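Local coordinates for protein integral membrane indolylacetylinositol arabinosyltransferase EmbB (Mycolicibacterium smegmatis MC2 155, PDB 7BVC) that probably transfers arabinose in building the arabinan of mycobacterial cell-wall arabinogalactan, and is bound here by ethambutol, at residues 517-531 and 623-635. Residues are numbered along the deposited sequence; the frame is centred on the assembly and turned at random.
Sequences PTTDGAISRRVAFVF and AFCFASTNGWWYV
Ser628 and Thr629 carry the polar join between 517-531 and 623-635. With its OG anti to the backbone N (chi1 -171°), Ser628 donates from OG to Gly521 O at 3.2 Å, in the carbonyl plane and on a lone pair. Next to it, Ile523 N donates to Thr629 O at 3.1 Å, nearly in line with the carbonyl, while the Ile523 side chain runs past the Ser628 and Thr629 carbonyls and brings CD1 to the Phe626 ring.

Arg526, extended from CG to NE, lays its guanidinium against Ser628 CB. NH1 gives a weak hydrogen bond to Phe624 O at 3.1 Å and lies over one face of the Phe624 ring, an off-centre cation-pi contact; NH2 bonds weakly to Leu516 O. Arg525, bent at chi2 and chi3, grips Asp520 side-on: NE to Asp520 O at 2.9 Å, and NH2 to Asp520 OD2 at 2.8 Å in a salt bridge. Trp633 sets its NE1 over a face of that guanidinium, with the two planes 89° apart; its side chain lies about 6 Å from bound ethambutol. Asn630 ND2 is hydrogen-bonded to Ser705 OG.

Val530, on helix 527-545, packs CG1 at the Phe624 ring edge and CG2 on Cys625 SG of helix 608-625, joining two predicted transmembrane helices of the GT-C-type arabinan synthesis region. Helix 690-712 meets Phe531, Phe626 and Trp632, and helix 654-675 touches Ala623 and Ala627.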
loop_
_atom_site.group_PDB
_atom_site.type_symbol
_atom_site.label_atom_id
_atom_site.label_comp_id
_atom_site.label_asym_id
_atom_site.label_seq_id
_atom_site.Cartn_x
_atom_site.Cartn_y
_atom_site.Cartn_z
ATOM N N PRO B 517 -1.043 9.951 4.586
ATOM C CA PRO B 517 -0.405 11.160 5.148
ATOM C C PRO B 517 1.112 11.141 4.985
ATOM O O PRO B 517 1.886 11.021 5.943
ATOM C CB PRO B 517 -0.842 11.104 6.613
ATOM C CG PRO B 517 -0.926 9.644 6.906
ATOM C CD PRO B 517 -1.340 8.952 5.627
ATOM N N THR B 518 1.558 11.264 3.734
ATOM C CA THR B 518 2.981 11.230 3.420
ATOM C C THR B 518 3.380 12.454 2.606
ATOM O O THR B 518 2.585 13.385 2.445
ATOM C CB THR B 518 3.335 9.951 2.657
ATOM O OG1 THR B 518 2.519 9.849 1.484
ATOM C CG2 THR B 518 3.111 8.725 3.532
ATOM N N THR B 519 4.613 12.466 2.096
ATOM C CA THR B 519 5.073 13.589 1.287
ATOM C C THR B 519 4.510 13.538 -0.127
ATOM O O THR B 519 4.288 14.590 -0.739
ATOM C CB THR B 519 6.603 13.610 1.250
ATOM O OG1 THR B 519 7.112 13.676 2.588
ATOM C CG2 THR B 519 7.110 14.815 0.475
ATOM N N ASP B 520 4.257 12.339 -0.653
ATOM C CA ASP B 520 3.706 12.222 -1.999
ATOM C C ASP B 520 2.304 12.816 -2.068
ATOM O O ASP B 520 2.024 13.670 -2.917
ATOM C CB ASP B 520 3.704 10.759 -2.440
ATOM C CG ASP B 520 3.504 10.603 -3.932
ATOM O OD1 ASP B 520 3.174 9.485 -4.378
ATOM O OD2 ASP B 520 3.679 11.602 -4.661
ATOM N N GLY B 521 1.411 12.374 -1.187
ATOM C CA GLY B 521 0.114 13.008 -1.054
ATOM C C GLY B 521 0.063 13.918 0.155
ATOM O O GLY B 521 -0.093 13.451 1.285
ATOM N N ALA B 522 0.179 15.221 -0.072
ATOM C CA ALA B 522 0.273 16.209 0.988
ATOM C C ALA B 522 -0.908 17.170 0.906
ATOM O O ALA B 522 -1.855 16.961 0.142
ATOM C CB ALA B 522 1.612 16.944 0.899
ATOM N N ILE B 523 -0.856 18.230 1.716
ATOM C CA ILE B 523 -1.948 19.201 1.746
ATOM C C ILE B 523 -2.133 19.843 0.377
ATOM O O ILE B 523 -3.263 20.034 -0.089
ATOM C CB ILE B 523 -1.691 20.255 2.839
ATOM C CG1 ILE B 523 -1.942 19.661 4.223
ATOM C CG2 ILE B 523 -2.573 21.472 2.635
ATOM C CD1 ILE B 523 -1.697 20.634 5.346
ATOM N N SER B 524 -1.032 20.168 -0.298
ATOM C CA SER B 524 -1.094 20.885 -1.563
ATOM C C SER B 524 -1.293 19.978 -2.769
ATOM O O SER B 524 -1.665 20.472 -3.838
ATOM C CB SER B 524 0.180 21.708 -1.761
ATOM O OG SER B 524 1.309 20.862 -1.899
ATOM N N ARG B 525 -1.062 18.676 -2.630
ATOM C CA ARG B 525 -1.149 17.751 -3.753
ATOM C C ARG B 525 -2.511 17.077 -3.869
ATOM O O ARG B 525 -2.640 16.099 -4.611
ATOM C CB ARG B 525 -0.054 16.690 -3.642
ATOM C CG ARG B 525 1.317 17.257 -3.331
ATOM C CD ARG B 525 2.241 17.135 -4.525
ATOM N NE ARG B 525 2.602 15.748 -4.795
ATOM C CZ ARG B 525 3.292 15.349 -5.857
ATOM N NH1 ARG B 525 3.697 16.234 -6.756
ATOM N NH2 ARG B 525 3.575 14.066 -6.021
ATOM N N ARG B 526 -3.526 17.574 -3.160
ATOM C CA ARG B 526 -4.877 17.040 -3.259
ATOM C C ARG B 526 -5.854 17.997 -3.925
ATOM O O ARG B 526 -6.919 17.554 -4.379
ATOM C CB ARG B 526 -5.407 16.679 -1.865
ATOM C CG ARG B 526 -4.488 15.759 -1.084
ATOM C CD ARG B 526 -5.044 15.431 0.287
ATOM N NE ARG B 526 -4.214 14.456 0.985
ATOM C CZ ARG B 526 -4.584 13.807 2.083
ATOM N NH1 ARG B 526 -5.776 14.027 2.616
ATOM N NH2 ARG B 526 -3.762 12.936 2.649
ATOM N N VAL B 527 -5.505 19.282 -3.999
ATOM C CA VAL B 527 -6.398 20.295 -4.553
ATOM C C VAL B 527 -6.723 19.984 -6.008
ATOM O O VAL B 527 -7.889 20.014 -6.419
ATOM C CB VAL B 527 -5.765 21.691 -4.404
ATOM C CG1 VAL B 527 -6.760 22.775 -4.763
ATOM C CG2 VAL B 527 -5.247 21.884 -2.990
ATOM N N ALA B 528 -5.696 19.656 -6.799
ATOM C CA ALA B 528 -5.866 19.478 -8.238
ATOM C C ALA B 528 -6.954 18.468 -8.571
ATOM O O ALA B 528 -7.595 18.573 -9.623
ATOM C CB ALA B 528 -4.543 19.052 -8.872
ATOM N N PHE B 529 -7.182 17.488 -7.699
ATOM C CA PHE B 529 -8.209 16.485 -7.940
ATOM C C PHE B 529 -9.508 16.763 -7.198
ATOM O O PHE B 529 -10.592 16.540 -7.756
ATOM C CB PHE B 529 -7.696 15.095 -7.555
ATOM C CG PHE B 529 -8.642 13.989 -7.909
ATOM C CD1 PHE B 529 -8.928 13.704 -9.231
ATOM C CD2 PHE B 529 -9.251 13.236 -6.920
ATOM C CE1 PHE B 529 -9.802 12.689 -9.563
ATOM C CE2 PHE B 529 -10.125 12.221 -7.244
ATOM C CZ PHE B 529 -10.401 11.946 -8.569
ATOM N N VAL B 530 -9.442 17.239 -5.950
ATOM C CA VAL B 530 -10.683 17.432 -5.207
ATOM C C VAL B 530 -11.461 18.623 -5.755
ATOM O O VAL B 530 -12.688 18.563 -5.893
ATOM C CB VAL B 530 -10.409 17.560 -3.697
ATOM C CG1 VAL B 530 -9.676 16.329 -3.193
ATOM C CG2 VAL B 530 -9.619 18.812 -3.384
ATOM N N PHE B 531 -10.770 19.715 -6.099
ATOM C CA PHE B 531 -11.464 20.870 -6.649
ATOM C C PHE B 531 -11.902 20.654 -8.087
ATOM O O PHE B 531 -12.531 21.546 -8.666
ATOM C CB PHE B 531 -10.577 22.109 -6.548
ATOM C CG PHE B 531 -10.669 22.809 -5.225
ATOM C CD1 PHE B 531 -10.086 22.263 -4.096
ATOM C CD2 PHE B 531 -11.337 24.015 -5.109
ATOM C CE1 PHE B 531 -10.167 22.902 -2.877
ATOM C CE2 PHE B 531 -11.421 24.660 -3.890
ATOM C CZ PHE B 531 -10.834 24.100 -2.773
ATOM N N ALA B 623 -11.890 20.065 4.729
ATOM C CA ALA B 623 -11.449 19.235 5.846
ATOM C C ALA B 623 -10.646 18.036 5.364
ATOM O O ALA B 623 -9.668 17.637 6.005
ATOM C CB ALA B 623 -12.655 18.770 6.661
ATOM N N PHE B 624 -11.050 17.440 4.242
ATOM C CA PHE B 624 -10.275 16.334 3.690
ATOM C C PHE B 624 -8.900 16.804 3.230
ATOM O O PHE B 624 -7.906 16.090 3.397
ATOM C CB PHE B 624 -11.019 15.677 2.531
ATOM C CG PHE B 624 -10.152 14.784 1.691
ATOM C CD1 PHE B 624 -9.798 13.524 2.140
ATOM C CD2 PHE B 624 -9.684 15.206 0.460
ATOM C CE1 PHE B 624 -8.995 12.702 1.375
ATOM C CE2 PHE B 624 -8.879 14.386 -0.308
ATOM C CZ PHE B 624 -8.536 13.135 0.151
ATOM N N CYS B 625 -8.829 17.996 2.632
ATOM C CA CYS B 625 -7.550 18.517 2.158
ATOM C C CYS B 625 -6.579 18.731 3.311
ATOM O O CYS B 625 -5.413 18.327 3.238
ATOM C CB CYS B 625 -7.760 19.827 1.400
ATOM S SG CYS B 625 -8.659 19.662 -0.145
ATOM N N PHE B 626 -7.040 19.368 4.385
ATOM C CA PHE B 626 -6.153 19.784 5.466
ATOM C C PHE B 626 -5.787 18.656 6.430
ATOM O O PHE B 626 -5.312 18.943 7.535
ATOM C CB PHE B 626 -6.773 20.946 6.240
ATOM C CG PHE B 626 -6.270 22.288 5.809
ATOM C CD1 PHE B 626 -5.112 22.810 6.351
ATOM C CD2 PHE B 626 -6.948 23.024 4.855
ATOM C CE1 PHE B 626 -4.641 24.042 5.957
ATOM C CE2 PHE B 626 -6.480 24.259 4.455
ATOM C CZ PHE B 626 -5.325 24.768 5.008
ATOM N N ALA B 627 -5.984 17.394 6.056
ATOM C CA ALA B 627 -5.740 16.261 6.945
ATOM C C ALA B 627 -4.447 15.528 6.614
ATOM O O ALA B 627 -4.390 14.299 6.686
ATOM C CB ALA B 627 -6.921 15.299 6.908
ATOM N N SER B 628 -3.391 16.251 6.251
ATOM C CA SER B 628 -2.116 15.630 5.917
ATOM C C SER B 628 -0.990 16.584 6.291
ATOM O O SER B 628 -1.218 17.662 6.844
ATOM C CB SER B 628 -2.060 15.258 4.435
ATOM O OG SER B 628 -0.912 14.479 4.156
ATOM N N THR B 629 0.239 16.176 5.983
ATOM C CA THR B 629 1.408 16.980 6.296
ATOM C C THR B 629 1.601 18.080 5.253
ATOM O O THR B 629 0.905 18.145 4.236
ATOM C CB THR B 629 2.658 16.107 6.374
ATOM O OG1 THR B 629 3.051 15.713 5.054
ATOM C CG2 THR B 629 2.387 14.866 7.203
ATOM N N ASN B 630 2.567 18.956 5.518
ATOM C CA ASN B 630 2.853 20.077 4.630
ATOM C C ASN B 630 4.268 19.976 4.072
ATOM O O ASN B 630 4.994 20.973 4.019
ATOM C CB ASN B 630 2.661 21.402 5.372
ATOM C CG ASN B 630 2.602 22.588 4.437
ATOM O OD1 ASN B 630 2.115 22.483 3.313
ATOM N ND2 ASN B 630 3.107 23.726 4.894
ATOM N N GLY B 631 4.672 18.778 3.667
ATOM C CA GLY B 631 6.033 18.529 3.221
ATOM C C GLY B 631 6.172 18.603 1.710
ATOM O O GLY B 631 5.266 18.217 0.972
ATOM N N TRP B 632 7.318 19.107 1.267
ATOM C CA TRP B 632 7.713 19.116 -0.133
ATOM C C TRP B 632 8.829 18.094 -0.336
ATOM O O TRP B 632 9.223 17.382 0.591
ATOM C CB TRP B 632 8.117 20.526 -0.560
ATOM C CG TRP B 632 7.081 21.553 -0.201
ATOM C CD1 TRP B 632 6.964 22.218 0.983
ATOM C CD2 TRP B 632 6.010 22.021 -1.029
ATOM N NE1 TRP B 632 5.892 23.074 0.942
ATOM C CE2 TRP B 632 5.289 22.971 -0.282
ATOM C CE3 TRP B 632 5.591 21.729 -2.331
ATOM C CZ2 TRP B 632 4.175 23.631 -0.792
ATOM C CZ3 TRP B 632 4.486 22.386 -2.834
ATOM C CH2 TRP B 632 3.790 23.326 -2.068
ATOM N N TRP B 633 9.352 18.016 -1.561
ATOM C CA TRP B 633 9.992 16.766 -1.976
ATOM C C TRP B 633 11.426 16.609 -1.472
ATOM O O TRP B 633 11.703 15.754 -0.625
ATOM C CB TRP B 633 9.940 16.644 -3.500
ATOM C CG TRP B 633 8.788 15.817 -3.967
ATOM C CD1 TRP B 633 7.732 16.232 -4.723
ATOM C CD2 TRP B 633 8.563 14.431 -3.690
ATOM N NE1 TRP B 633 6.868 15.189 -4.942
ATOM C CE2 TRP B 633 7.356 14.071 -4.317
ATOM C CE3 TRP B 633 9.268 13.458 -2.977
ATOM C CZ2 TRP B 633 6.838 12.782 -4.254
ATOM C CZ3 TRP B 633 8.753 12.180 -2.914
ATOM C CH2 TRP B 633 7.550 11.852 -3.549
ATOM N N TYR B 634 12.360 17.419 -1.971
ATOM C CA TYR B 634 13.765 17.195 -1.639
ATOM C C TYR B 634 14.395 18.365 -0.898
ATOM O O TYR B 634 14.853 18.194 0.235
ATOM C CB TYR B 634 14.558 16.873 -2.915
ATOM C CG TYR B 634 16.055 16.849 -2.715
ATOM C CD1 TYR B 634 16.620 16.159 -1.652
ATOM C CD2 TYR B 634 16.901 17.520 -3.585
ATOM C CE1 TYR B 634 17.984 16.140 -1.459
ATOM C CE2 TYR B 634 18.269 17.504 -3.400
ATOM C CZ TYR B 634 18.803 16.812 -2.334
ATOM O OH TYR B 634 20.163 16.793 -2.138
ATOM N N VAL B 635 14.418 19.554 -1.494
ATOM C CA VAL B 635 15.007 20.727 -0.859
ATOM C C VAL B 635 14.022 21.871 -0.723
ATOM O O VAL B 635 14.328 22.854 -0.032
ATOM C CB VAL B 635 16.269 21.207 -1.606
ATOM C CG1 VAL B 635 17.436 20.284 -1.318
ATOM C CG2 VAL B 635 16.006 21.280 -3.095
#